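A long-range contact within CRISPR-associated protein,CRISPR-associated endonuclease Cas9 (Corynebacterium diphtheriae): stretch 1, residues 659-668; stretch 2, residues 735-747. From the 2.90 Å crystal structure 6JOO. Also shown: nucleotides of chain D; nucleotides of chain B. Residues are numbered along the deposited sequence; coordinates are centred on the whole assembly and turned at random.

Stretch 1 (659-668) AHKETIGKLS
Stretch 2, residues 735-747: SIALRGGYAELGS

An irregular segment can dock on a β-hairpin through very few backbone hydrogen bonds while nucleic acid bonds to both, as in this Cas9 contact, which buries 796 Å². Residues 659-668, largely extended, run antiparallel to the second strand of a hairpin whose type I' turn spans Leu 738 to Gly 741; within it, Ile 736 and Ala 743 exchange backbone hydrogen bonds.

The single bridge pairs Gly 665 with Tyr 742: Gly 665 N donates to Tyr 742 O at 2.9 Å, and Tyr 742 N returns a weak bond to Gly 665 O at 3.1 Å. Upstream, Lys 661 N reaches Glu 744 O at 2.9 Å. Glycine suits position 665 because a CB would lie 2.8 Å from Tyr 742 CE1; at Gly 741 it would meet Gly 665 O at 2.3 Å.

Buried His 660 (chi1 p, chi2 68°) donates from ND1 to Lys 661 O at 2.7 Å, and its CE1 lies 3.4 Å from Leu 738 CD2. Its NE2 and O2' of A49 of chain B share a hydrogen bond of 3.0 Å, and Arg 739 NH2 donates to that same O2' at 3.2 Å. Ile 664 (m, t) extends CD1 to 3.4 Å from Arg 739 NH1, while Leu 667 (t, p) packs CD1 3.8 Å from Tyr 742 CB.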

ATOM      1  N   ALA A 659       7.470  -9.907  -5.839  1.00 66.38           N
ATOM      2  CA  ALA A 659       7.486 -11.073  -6.705  1.00 63.90           C
ATOM      3  C   ALA A 659       8.419 -12.169  -6.218  1.00 54.22           C
ATOM      4  O   ALA A 659       8.403 -13.262  -6.791  1.00 44.44           O
ATOM      5  CB  ALA A 659       7.879 -10.657  -8.119  1.00 51.52           C
ATOM      6  N   HIS A 660       9.227 -11.908  -5.193  1.00 62.01           N
ATOM      7  CA  HIS A 660      10.145 -12.906  -4.659  1.00 60.52           C
ATOM      8  C   HIS A 660      10.544 -12.490  -3.250  1.00 64.14           C
ATOM      9  O   HIS A 660      10.279 -11.368  -2.814  1.00 76.71           O
ATOM     10  CB  HIS A 660      11.376 -13.076  -5.560  1.00 65.54           C
ATOM     11  CG  HIS A 660      12.178 -11.823  -5.741  1.00 68.13           C
ATOM     12  ND1 HIS A 660      12.885 -11.234  -4.715  1.00 72.83           N
ATOM     13  CD2 HIS A 660      12.395 -11.052  -6.834  1.00 60.51           C
ATOM     14  CE1 HIS A 660      13.495 -10.153  -5.164  1.00 67.63           C
ATOM     15  NE2 HIS A 660      13.217 -10.021  -6.449  1.00 66.92           N
ATOM     16  N   LYS A 661      11.188 -13.415  -2.542  1.00 60.78           N
ATOM     17  CA  LYS A 661      11.665 -13.119  -1.199  1.00 62.11           C
ATOM     18  C   LYS A 661      12.832 -12.136  -1.251  1.00 73.14           C
ATOM     19  O   LYS A 661      13.535 -12.011  -2.259  1.00 64.74           O
ATOM     20  CB  LYS A 661      12.073 -14.402  -0.478  1.00 66.52           C
ATOM     21  CG  LYS A 661      10.890 -15.260  -0.042  1.00 74.44           C
ATOM     22  CD  LYS A 661      11.324 -16.379   0.897  1.00 90.95           C
ATOM     23  CE  LYS A 661      10.124 -17.139   1.452  1.00105.59           C
ATOM     24  NZ  LYS A 661       9.184 -16.246   2.190  1.00109.08           N
ATOM     25  N   GLU A 662      13.032 -11.428  -0.141  1.00 59.87           N
ATOM     26  CA  GLU A 662      13.979 -10.322  -0.109  1.00 70.11           C
ATOM     27  C   GLU A 662      15.394 -10.744   0.263  1.00 65.84           C
ATOM     28  O   GLU A 662      16.339  -9.997  -0.014  1.00 81.95           O
ATOM     29  CB  GLU A 662      13.492  -9.245   0.866  1.00 72.44           C
ATOM     30  CG  GLU A 662      12.118  -8.675   0.523  1.00 58.58           C
ATOM     31  CD  GLU A 662      11.576  -7.754   1.603  1.00 90.46           C
ATOM     32  OE1 GLU A 662      12.160  -7.721   2.707  1.00 94.71           O
ATOM     33  OE2 GLU A 662      10.566  -7.061   1.349  1.00101.52           O
ATOM     34  N   THR A 663      15.567 -11.912   0.873  1.00 64.59           N
ATOM     35  CA  THR A 663      16.892 -12.356   1.284  1.00 83.45           C
ATOM     36  C   THR A 663      17.643 -12.960   0.102  1.00 67.97           C
ATOM     37  O   THR A 663      17.079 -13.719  -0.691  1.00 61.41           O
ATOM     38  CB  THR A 663      16.780 -13.374   2.421  1.00 74.91           C
ATOM     39  OG1 THR A 663      15.908 -12.859   3.436  1.00 72.71           O
ATOM     40  CG2 THR A 663      18.145 -13.642   3.033  1.00 72.08           C
ATOM     41  N   ILE A 664      18.921 -12.607  -0.019  1.00 70.88           N
ATOM     42  CA  ILE A 664      19.774 -13.062  -1.110  1.00 71.67           C
ATOM     43  C   ILE A 664      20.801 -14.032  -0.544  1.00 76.46           C
ATOM     44  O   ILE A 664      21.444 -13.743   0.472  1.00 76.43           O
ATOM     45  CB  ILE A 664      20.463 -11.881  -1.816  1.00 81.02           C
ATOM     46  CG1 ILE A 664      19.433 -10.824  -2.215  1.00 85.13           C
ATOM     47  CG2 ILE A 664      21.231 -12.363  -3.037  1.00 69.20           C
ATOM     48  CD1 ILE A 664      20.046  -9.563  -2.776  1.00103.75           C
ATOM     49  N   GLY A 665      20.954 -15.179  -1.200  1.00 67.98           N
ATOM     50  CA  GLY A 665      21.892 -16.187  -0.744  1.00 71.77           C
ATOM     51  C   GLY A 665      23.009 -16.432  -1.735  1.00 83.49           C
ATOM     52  O   GLY A 665      22.880 -16.103  -2.918  1.00 83.64           O
ATOM     53  N   LYS A 666      24.116 -17.003  -1.268  1.00 77.98           N
ATOM     54  CA  LYS A 666      25.231 -17.286  -2.159  1.00 66.63           C
ATOM     55  C   LYS A 666      24.858 -18.393  -3.134  1.00 62.57           C
ATOM     56  O   LYS A 666      24.259 -19.403  -2.755  1.00 70.31           O
ATOM     57  CB  LYS A 666      26.472 -17.688  -1.361  1.00 56.67           C
ATOM     58  CG  LYS A 666      27.044 -16.602  -0.459  1.00 63.55           C
ATOM     59  CD  LYS A 666      28.084 -17.188   0.491  1.00 96.66           C
ATOM     60  CE  LYS A 666      28.816 -16.111   1.276  1.00118.20           C
ATOM     61  NZ  LYS A 666      29.754 -15.332   0.418  1.00129.33           N
ATOM     62  N   LEU A 667      25.210 -18.196  -4.398  1.00 86.09           N
ATOM     63  CA  LEU A 667      24.999 -19.218  -5.405  1.00 87.77           C
ATOM     64  C   LEU A 667      26.048 -20.319  -5.264  1.00 94.88           C
ATOM     65  O   LEU A 667      27.088 -20.144  -4.624  1.00102.09           O
ATOM     66  CB  LEU A 667      25.054 -18.603  -6.802  1.00 87.59           C
ATOM     67  CG  LEU A 667      24.227 -19.272  -7.896  1.00 89.52           C
ATOM     68  CD1 LEU A 667      22.756 -19.253  -7.527  1.00 76.93           C
ATOM     69  CD2 LEU A 667      24.456 -18.566  -9.217  1.00 88.13           C
ATOM     70  N   SER A 668      25.762 -21.470  -5.866  1.00 79.85           N
ATOM     71  CA  SER A 668      26.686 -22.597  -5.877  1.00 72.30           C
ATOM     72  C   SER A 668      27.351 -22.679  -7.243  1.00 85.65           C
ATOM     73  O   SER A 668      26.674 -22.874  -8.259  1.00104.54           O
ATOM     74  CB  SER A 668      25.972 -23.908  -5.551  1.00 65.38           C
ATOM     75  OG  SER A 668      25.668 -23.989  -4.172  1.00 83.85           O
ATOM     76  N   SER A 735      13.630 -20.538  -7.554  1.00 65.82           N
ATOM     77  CA  SER A 735      14.409 -19.336  -7.303  1.00 72.62           C
ATOM     78  C   SER A 735      14.778 -18.681  -8.626  1.00 83.95           C
ATOM     79  O   SER A 735      14.535 -19.225  -9.707  1.00 79.86           O
ATOM     80  CB  SER A 735      15.670 -19.652  -6.492  1.00 78.63           C
ATOM     81  OG  SER A 735      15.349 -20.179  -5.218  1.00 87.63           O
ATOM     82  N   ILE A 736      15.380 -17.497  -8.523  1.00 75.85           N
ATOM     83  CA  ILE A 736      15.884 -16.756  -9.672  1.00 67.82           C
ATOM     84  C   ILE A 736      17.265 -16.223  -9.330  1.00 80.06           C
ATOM     85  O   ILE A 736      17.535 -15.865  -8.178  1.00 88.99           O
ATOM     86  CB  ILE A 736      14.948 -15.595 -10.062  1.00 60.27           C
ATOM     87  CG1 ILE A 736      14.598 -14.768  -8.823  1.00 56.33           C
ATOM     88  CG2 ILE A 736      13.697 -16.115 -10.755  1.00 70.00           C
ATOM     89  CD1 ILE A 736      13.813 -13.513  -9.114  1.00 91.24           C
ATOM     90  N   ALA A 737      18.138 -16.166 -10.333  1.00 66.40           N
ATOM     91  CA  ALA A 737      19.423 -15.501 -10.170  1.00 79.70           C
ATOM     92  C   ALA A 737      19.208 -13.998 -10.073  1.00 83.07           C
ATOM     93  O   ALA A 737      18.545 -13.401 -10.926  1.00 85.65           O
ATOM     94  CB  ALA A 737      20.343 -15.837 -11.340  1.00 92.36           C
ATOM     95  N   LEU A 738      19.763 -13.383  -9.033  1.00 81.58           N
ATOM     96  CA  LEU A 738      19.453 -11.986  -8.746  1.00 70.65           C
ATOM     97  C   LEU A 738      20.596 -11.365  -7.964  1.00 87.23           C
ATOM     98  O   LEU A 738      20.972 -11.879  -6.905  1.00 90.93           O
ATOM     99  CB  LEU A 738      18.151 -11.891  -7.961  1.00 60.80           C
ATOM    100  CG  LEU A 738      17.761 -10.521  -7.418  1.00 77.42           C
ATOM    101  CD1 LEU A 738      17.490  -9.550  -8.552  1.00104.27           C
ATOM    102  CD2 LEU A 738      16.550 -10.641  -6.514  1.00 80.04           C
ATOM    103  N   ARG A 739      21.139 -10.263  -8.482  1.00 81.08           N
ATOM    104  CA  ARG A 739      22.142  -9.468  -7.777  1.00 81.02           C
ATOM    105  C   ARG A 739      23.348 -10.319  -7.386  1.00 79.83           C
ATOM    106  O   ARG A 739      23.820 -10.285  -6.250  1.00 87.78           O
ATOM    107  CB  ARG A 739      21.533  -8.788  -6.550  1.00 87.75           C
ATOM    108  CG  ARG A 739      20.324  -7.936  -6.868  1.00 98.47           C
ATOM    109  CD  ARG A 739      19.684  -7.428  -5.599  1.00104.40           C
ATOM    110  NE  ARG A 739      18.252  -7.206  -5.763  1.00 97.15           N
ATOM    111  CZ  ARG A 739      17.415  -7.018  -4.751  1.00 98.53           C
ATOM    112  NH1 ARG A 739      17.870  -7.030  -3.505  1.00 87.84           N
ATOM    113  NH2 ARG A 739      16.124  -6.824  -4.982  1.00101.98           N
ATOM    114  N   GLY A 740      23.843 -11.086  -8.335  1.00 95.96           N
ATOM    115  CA  GLY A 740      24.974 -11.984  -8.104  1.00106.65           C
ATOM    116  C   GLY A 740      24.646 -13.303  -7.445  1.00 90.58           C
ATOM    117  O   GLY A 740      25.153 -14.346  -7.854  1.00107.97           O
ATOM    118  N   GLY A 741      23.795 -13.275  -6.427  1.00 86.27           N
ATOM    119  CA  GLY A 741      23.386 -14.492  -5.757  1.00 70.22           C
ATOM    120  C   GLY A 741      22.068 -15.023  -6.280  1.00 70.03           C
ATOM    121  O   GLY A 741      21.883 -15.165  -7.494  1.00 65.20           O
ATOM    122  N   TYR A 742      21.146 -15.321  -5.368  1.00 64.84           N
ATOM    123  CA  TYR A 742      19.841 -15.843  -5.741  1.00 50.55           C
ATOM    124  C   TYR A 742      18.844 -15.489  -4.649  1.00 65.94           C
ATOM    125  O   TYR A 742      19.214 -15.066  -3.551  1.00 51.93           O
ATOM    126  CB  TYR A 742      19.882 -17.358  -5.961  1.00 51.97           C
ATOM    127  CG  TYR A 742      19.830 -18.162  -4.679  1.00 68.25           C
ATOM    128  CD1 TYR A 742      20.966 -18.340  -3.899  1.00 77.17           C
ATOM    129  CD2 TYR A 742      18.642 -18.744  -4.248  1.00 52.27           C
ATOM    130  CE1 TYR A 742      20.921 -19.072  -2.726  1.00 74.01           C
ATOM    131  CE2 TYR A 742      18.588 -19.477  -3.079  1.00 60.23           C
ATOM    132  CZ  TYR A 742      19.730 -19.639  -2.322  1.00 77.44           C
ATOM    133  OH  TYR A 742      19.678 -20.370  -1.157  1.00 88.22           O
ATOM    134  N   ALA A 743      17.564 -15.676  -4.961  1.00 66.80           N
ATOM    135  CA  ALA A 743      16.501 -15.470  -3.991  1.00 49.35           C
ATOM    136  C   ALA A 743      15.360 -16.419  -4.320  1.00 55.57           C
ATOM    137  O   ALA A 743      15.110 -16.727  -5.488  1.00 45.66           O
ATOM    138  CB  ALA A 743      16.016 -14.017  -3.986  1.00 61.42           C
ATOM    139  N   GLU A 744      14.673 -16.884  -3.281  1.00 62.20           N
ATOM    140  CA  GLU A 744      13.578 -17.824  -3.465  1.00 58.14           C
ATOM    141  C   GLU A 744      12.318 -17.097  -3.919  1.00 60.14           C
ATOM    142  O   GLU A 744      12.023 -15.988  -3.467  1.00 61.62           O
ATOM    143  CB  GLU A 744      13.305 -18.594  -2.171  1.00 72.47           C
ATOM    144  CG  GLU A 744      14.414 -19.561  -1.766  1.00 70.58           C
ATOM    145  CD  GLU A 744      14.034 -20.430  -0.574  1.00 83.88           C
ATOM    146  OE1 GLU A 744      12.896 -20.297  -0.070  1.00 91.70           O
ATOM    147  OE2 GLU A 744      14.873 -21.248  -0.141  1.00 97.53           O
ATOM    148  N   LEU A 745      11.572 -17.740  -4.820  1.00 68.92           N
ATOM    149  CA  LEU A 745      10.346 -17.150  -5.347  1.00 52.61           C
ATOM    150  C   LEU A 745       9.240 -17.050  -4.305  1.00 56.17           C
ATOM    151  O   LEU A 745       8.356 -16.201  -4.448  1.00 69.22           O
ATOM    152  CB  LEU A 745       9.853 -17.957  -6.546  1.00 42.48           C
ATOM    153  CG  LEU A 745      10.831 -18.029  -7.719  1.00 63.11           C
ATOM    154  CD1 LEU A 745      10.295 -18.943  -8.811  1.00 52.93           C
ATOM    155  CD2 LEU A 745      11.091 -16.632  -8.255  1.00 45.36           C
ATOM    156  N   GLY A 746       9.266 -17.887  -3.270  1.00 53.25           N
ATOM    157  CA  GLY A 746       8.258 -17.785  -2.234  1.00 51.49           C
ATOM    158  C   GLY A 746       6.894 -18.269  -2.699  1.00 44.46           C
ATOM    159  O   GLY A 746       6.768 -19.092  -3.610  1.00 61.26           O
ATOM    160  N   SER A 747       5.852 -17.750  -2.051  1.00 60.75           N
ATOM    161  CA  SER A 747       4.474 -18.102  -2.376  1.00 67.95           C
ATOM    162  C   SER A 747       3.907 -17.280  -3.527  1.00 57.71           C
ATOM    163  O   SER A 747       2.682 -17.149  -3.640  1.00 53.48           O
ATOM    164  CB  SER A 747       3.587 -17.944  -1.138  1.00 74.51           C
ATOM    165  OG  SER A 747       3.575 -16.601  -0.686  1.00 85.28           O
TER
ATOM    166  P    DG D   9      12.435 -12.603   3.011  1.00 76.16           P
ATOM    167  OP1  DG D   9      11.568 -11.791   2.128  1.00 73.95           O
ATOM    168  OP2  DG D   9      13.462 -13.495   2.426  1.00 75.43           O
ATOM    169  O5'  DG D   9      13.180 -11.651   4.059  1.00 81.52           O
ATOM    170  C5'  DG D   9      12.518 -10.515   4.608  1.00 84.62           C
ATOM    171  C4'  DG D   9      13.318  -9.945   5.764  1.00 86.82           C
ATOM    172  O4'  DG D   9      14.597  -9.487   5.279  1.00 85.58           O
ATOM    173  C3'  DG D   9      12.697  -8.739   6.442  1.00 87.99           C
ATOM    174  O3'  DG D   9      11.837  -9.175   7.477  1.00 91.28           O
ATOM    175  C2'  DG D   9      13.911  -8.004   7.008  1.00 88.21           C
ATOM    176  C1'  DG D   9      15.031  -8.374   6.035  1.00 86.21           C
ATOM    177  N9   DG D   9      15.386  -7.300   5.115  1.00 84.62           N
ATOM    178  C8   DG D   9      14.969  -7.153   3.815  1.00 82.89           C
ATOM    179  N7   DG D   9      15.455  -6.092   3.232  1.00 82.89           N
ATOM    180  C5   DG D   9      16.246  -5.502   4.210  1.00 84.80           C
ATOM    181  C6   DG D   9      17.026  -4.323   4.162  1.00 85.54           C
ATOM    182  O6   DG D   9      17.177  -3.541   3.211  1.00 84.73           O
ATOM    183  N1   DG D   9      17.672  -4.084   5.374  1.00 87.32           N
ATOM    184  C2   DG D   9      17.572  -4.884   6.489  1.00 88.30           C
ATOM    185  N2   DG D   9      18.266  -4.495   7.568  1.00 90.18           N
ATOM    186  N3   DG D   9      16.845  -5.989   6.544  1.00 88.03           N
ATOM    187  C4   DG D   9      16.213  -6.235   5.373  1.00 85.80           C
ATOM    188  P     U B  23      25.205 -12.754   2.280  1.00 94.76           P
ATOM    189  OP1   U B  23      25.358 -14.204   2.568  1.00 94.56           O
ATOM    190  OP2   U B  23      26.081 -11.771   2.963  1.00 99.07           O
ATOM    191  O5'   U B  23      25.381 -12.551   0.713  1.00 91.03           O
ATOM    192  C5'   U B  23      24.665 -13.359  -0.207  1.00 86.55           C
ATOM    193  C4'   U B  23      24.670 -12.751  -1.585  1.00 83.58           C
ATOM    194  O4'   U B  23      24.019 -11.454  -1.553  1.00 81.24           O
ATOM    195  C3'   U B  23      26.038 -12.455  -2.177  1.00 86.05           C
ATOM    196  O3'   U B  23      26.672 -13.598  -2.726  1.00 86.83           O
ATOM    197  C2'   U B  23      25.726 -11.373  -3.202  1.00 83.17           C
ATOM    198  O2'   U B  23      25.171 -11.944  -4.377  1.00 80.31           O
ATOM    199  C1'   U B  23      24.629 -10.587  -2.487  1.00 80.82           C
ATOM    200  N1    U B  23      25.169  -9.410  -1.771  1.00 83.59           N
ATOM    201  C2    U B  23      25.496  -8.289  -2.515  1.00 82.32           C
ATOM    202  O2    U B  23      25.357  -8.223  -3.726  1.00 79.48           O
ATOM    203  N3    U B  23      25.993  -7.238  -1.785  1.00 84.05           N
ATOM    204  C4    U B  23      26.194  -7.190  -0.422  1.00 86.93           C
ATOM    205  O4    U B  23      26.654  -6.167   0.090  1.00 88.05           O
ATOM    206  C5    U B  23      25.831  -8.388   0.272  1.00 88.50           C
ATOM    207  C6    U B  23      25.345  -9.429  -0.410  1.00 86.74           C
ATOM    208  P     A B  49      15.015  -1.620  -5.926  1.00 70.13           P
ATOM    209  OP1   A B  49      15.915  -0.511  -6.323  1.00 70.07           O
ATOM    210  OP2   A B  49      13.850  -1.332  -5.053  1.00 69.99           O
ATOM    211  O5'   A B  49      14.490  -2.304  -7.265  1.00 67.31           O
ATOM    212  C5'   A B  49      13.351  -3.150  -7.251  1.00 65.46           C
ATOM    213  C4'   A B  49      13.723  -4.604  -7.107  1.00 65.77           C
ATOM    214  O4'   A B  49      12.771  -5.234  -6.219  1.00 66.85           O
ATOM    215  C3'   A B  49      13.677  -5.428  -8.389  1.00 66.07           C
ATOM    216  O3'   A B  49      14.917  -5.400  -9.077  1.00 67.56           O
ATOM    217  C2'   A B  49      13.300  -6.830  -7.909  1.00 65.24           C
ATOM    218  O2'   A B  49      14.457  -7.568  -7.552  1.00 66.26           O
ATOM    219  C1'   A B  49      12.494  -6.547  -6.640  1.00 65.36           C
ATOM    220  N9    A B  49      11.033  -6.695  -6.807  1.00 65.05           N
ATOM    221  C8    A B  49      10.234  -7.593  -6.142  1.00 64.25           C
ATOM    222  N7    A B  49       8.963  -7.514  -6.458  1.00 63.59           N
ATOM    223  C5    A B  49       8.913  -6.493  -7.391  1.00 64.65           C
ATOM    224  C6    A B  49       7.846  -5.924  -8.111  1.00 64.20           C
ATOM    225  N6    A B  49       6.575  -6.313  -8.003  1.00 63.98           N
ATOM    226  N1    A B  49       8.124  -4.919  -8.964  1.00 65.78           N
ATOM    227  C2    A B  49       9.398  -4.527  -9.073  1.00 67.25           C
ATOM    228  N3    A B  49      10.486  -4.978  -8.454  1.00 68.43           N
ATOM    229  C4    A B  49      10.178  -5.978  -7.612  1.00 65.99           C